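Local atomic coordinates of Pre-mRNA-splicing factor SAD1 (Saccharomyces cerevisiae, PDB entry 4MSX), a protein that promotes assembly of newly made U4 snRNA into the U4/U6 snRNP and is required for pre-mRNA splicing. Residues 120-125 / 131-136. Numbering follows the deposited sequence.
Sequences HVFLNL and YMLPQN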
loop_
_atom_site.group_PDB
_atom_site.type_symbol
_atom_site.label_atom_id
_atom_site.label_comp_id
_atom_site.label_asym_id
_atom_site.label_seq_id
_atom_site.Cartn_x
_atom_site.Cartn_y
_atom_site.Cartn_z
ATOM N N HIS A 120 5.379 -29.168 -19.007
ATOM C CA HIS A 120 4.076 -29.822 -19.018
ATOM C C HIS A 120 3.132 -29.472 -17.891
ATOM O O HIS A 120 1.979 -29.907 -17.946
ATOM C CB HIS A 120 4.298 -31.361 -19.055
ATOM C CG HIS A 120 5.080 -31.772 -20.264
ATOM N ND1 HIS A 120 4.488 -31.923 -21.499
ATOM C CD2 HIS A 120 6.412 -31.950 -20.455
ATOM C CE1 HIS A 120 5.417 -32.223 -22.399
ATOM N NE2 HIS A 120 6.592 -32.256 -21.789
ATOM N N VAL A 121 3.579 -28.667 -16.909
ATOM C CA VAL A 121 2.680 -28.350 -15.753
ATOM C C VAL A 121 2.330 -26.839 -15.789
ATOM O O VAL A 121 3.251 -26.024 -15.846
ATOM C CB VAL A 121 3.400 -28.672 -14.407
ATOM C CG1 VAL A 121 2.404 -28.603 -13.196
ATOM C CG2 VAL A 121 4.052 -30.061 -14.487
ATOM N N PHE A 122 1.033 -26.522 -15.824
ATOM C CA PHE A 122 0.529 -25.178 -15.995
ATOM C C PHE A 122 -0.450 -24.828 -14.857
ATOM O O PHE A 122 -1.119 -25.713 -14.287
ATOM C CB PHE A 122 -0.209 -25.068 -17.325
ATOM C CG PHE A 122 0.729 -25.199 -18.498
ATOM C CD1 PHE A 122 1.194 -26.480 -18.870
ATOM C CD2 PHE A 122 1.257 -24.059 -19.129
ATOM C CE1 PHE A 122 2.126 -26.615 -19.914
ATOM C CE2 PHE A 122 2.152 -24.162 -20.181
ATOM C CZ PHE A 122 2.595 -25.455 -20.598
ATOM N N LEU A 123 -0.555 -23.529 -14.574
ATOM C CA LEU A 123 -1.575 -23.030 -13.668
ATOM C C LEU A 123 -2.490 -22.126 -14.455
ATOM O O LEU A 123 -2.034 -21.159 -15.097
ATOM C CB LEU A 123 -0.888 -22.230 -12.511
ATOM C CG LEU A 123 -1.883 -21.569 -11.576
ATOM C CD1 LEU A 123 -2.810 -22.592 -10.783
ATOM C CD2 LEU A 123 -1.088 -20.737 -10.602
ATOM N N ASN A 124 -3.791 -22.355 -14.380
ATOM C CA ASN A 124 -4.704 -21.408 -15.005
ATOM C C ASN A 124 -4.765 -20.183 -14.089
ATOM O O ASN A 124 -5.126 -20.355 -12.930
ATOM C CB ASN A 124 -6.125 -22.001 -15.121
ATOM C CG ASN A 124 -7.084 -21.082 -15.848
ATOM O OD1 ASN A 124 -7.234 -19.906 -15.488
ATOM N ND2 ASN A 124 -7.722 -21.593 -16.908
ATOM N N LEU A 125 -4.418 -18.998 -14.582
ATOM C CA LEU A 125 -4.263 -17.815 -13.698
ATOM C C LEU A 125 -5.598 -17.220 -13.242
ATOM O O LEU A 125 -5.632 -16.358 -12.361
ATOM C CB LEU A 125 -3.438 -16.718 -14.377
ATOM C CG LEU A 125 -1.967 -17.140 -14.528
ATOM C CD1 LEU A 125 -1.192 -16.116 -15.312
ATOM C CD2 LEU A 125 -1.307 -17.448 -13.118
ATOM N N TYR A 131 -3.010 -27.897 -14.549
ATOM C CA TYR A 131 -3.237 -28.779 -15.706
ATOM C C TYR A 131 -1.937 -29.348 -16.183
ATOM O O TYR A 131 -0.878 -28.689 -16.133
ATOM C CB TYR A 131 -3.886 -28.015 -16.849
ATOM C CG TYR A 131 -5.283 -27.615 -16.552
ATOM C CD1 TYR A 131 -6.360 -28.447 -16.871
ATOM C CD2 TYR A 131 -5.552 -26.428 -15.868
ATOM C CE1 TYR A 131 -7.668 -28.087 -16.555
ATOM C CE2 TYR A 131 -6.846 -26.059 -15.566
ATOM C CZ TYR A 131 -7.900 -26.892 -15.892
ATOM O OH TYR A 131 -9.180 -26.514 -15.566
ATOM N N MET A 132 -2.030 -30.569 -16.709
ATOM C CA MET A 132 -0.943 -31.184 -17.426
ATOM C C MET A 132 -1.233 -30.997 -18.914
ATOM O O MET A 132 -2.368 -31.213 -19.368
ATOM C CB MET A 132 -0.899 -32.689 -17.127
ATOM C CG MET A 132 -0.418 -33.035 -15.743
ATOM S SD MET A 132 1.304 -32.529 -15.502
ATOM C CE MET A 132 1.688 -33.422 -13.978
ATOM N N LEU A 133 -0.223 -30.571 -19.647
ATOM C CA LEU A 133 -0.332 -30.427 -21.119
ATOM C C LEU A 133 0.878 -31.103 -21.745
ATOM O O LEU A 133 2.010 -30.967 -21.257
ATOM C CB LEU A 133 -0.415 -28.940 -21.547
ATOM C CG LEU A 133 -1.615 -28.093 -21.081
ATOM C CD1 LEU A 133 -1.499 -26.603 -21.538
ATOM C CD2 LEU A 133 -2.914 -28.672 -21.601
ATOM N N PRO A 134 0.680 -31.822 -22.887
ATOM C CA PRO A 134 -0.509 -31.910 -23.748
ATOM C C PRO A 134 -1.580 -32.919 -23.307
ATOM O O PRO A 134 -2.585 -32.998 -24.021
ATOM C CB PRO A 134 0.058 -32.321 -25.137
ATOM C CG PRO A 134 1.341 -33.043 -24.851
ATOM C CD PRO A 134 1.880 -32.451 -23.485
ATOM N N GLN A 135 -1.430 -33.595 -22.161
ATOM C CA GLN A 135 -2.482 -34.529 -21.721
ATOM C C GLN A 135 -3.792 -33.779 -21.680
ATOM O O GLN A 135 -4.829 -34.326 -21.975
ATOM C CB GLN A 135 -2.213 -35.122 -20.329
ATOM C CG GLN A 135 -0.964 -35.975 -20.197
ATOM C CD GLN A 135 0.330 -35.175 -19.997
ATOM O OE1 GLN A 135 0.449 -33.960 -20.360
ATOM N NE2 GLN A 135 1.330 -35.857 -19.422
ATOM N N ASN A 136 -3.752 -32.502 -21.299
ATOM C CA ASN A 136 -4.991 -31.738 -21.079
ATOM C C ASN A 136 -5.924 -32.344 -20.009
ATOM O O ASN A 136 -7.138 -32.455 -20.205
ATOM C CB ASN A 136 -5.750 -31.517 -22.376
ATOM C CG ASN A 136 -6.649 -30.311 -22.308
ATOM O OD1 ASN A 136 -6.954 -29.821 -21.213
ATOM N ND2 ASN A 136 -7.066 -29.800 -23.473
#
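L133 lays its CD1 methyl over one face of the F122 ring, 4.0 Å from the ring centroid and 18° off the normal, a CH-pi contact displaced from the ring centre toward the rim on the side of F122 CD1. The two side chains cross at about a right angle, and L133 CB reaches F122 CE1 at 3.8 Å. At the end of the pairing the H120 imidazole turns its edge to the L133-P134 peptide: ND1 donates to L133 O over 2.7 Å, nearly in the ring plane and on a lone pair of the carbonyl, though the bond is not straight, with an N-H...O angle of 145°. With CG anti to its own carbonyl carbon (chi1 -59°), the ring also brings ND1 to 3.3 Å from P134 CD, at the proline that follows a cis peptide bond. NE2 is hydrogen-bonded to N118 OD1, and together the two bonds fix the rotation of the imidazole. Residues 121-124 and 131-132 belong to an antiparallel beta hairpin in the UBP-type zinc finger, where F122 and Y131 form a hydrogen-bonded pair, each N 2.9 Å from the other's O; just beyond the strand ends, L133 N also donates to H120 O. F122 also touches C94, a zinc ligand, placing this face of the hairpin against the metal site; S114 of helix 109-116 packs on both F122 and L133. On the other face, V121 and M132 lie side by side in a non-hydrogen-bonded pair, V121 CG2 3.8 Å from M132 SD. N124 offers CB to Y131 CE2 at 4.1 Å, while its OD1 accepts from T126 N and S127 N in the turn.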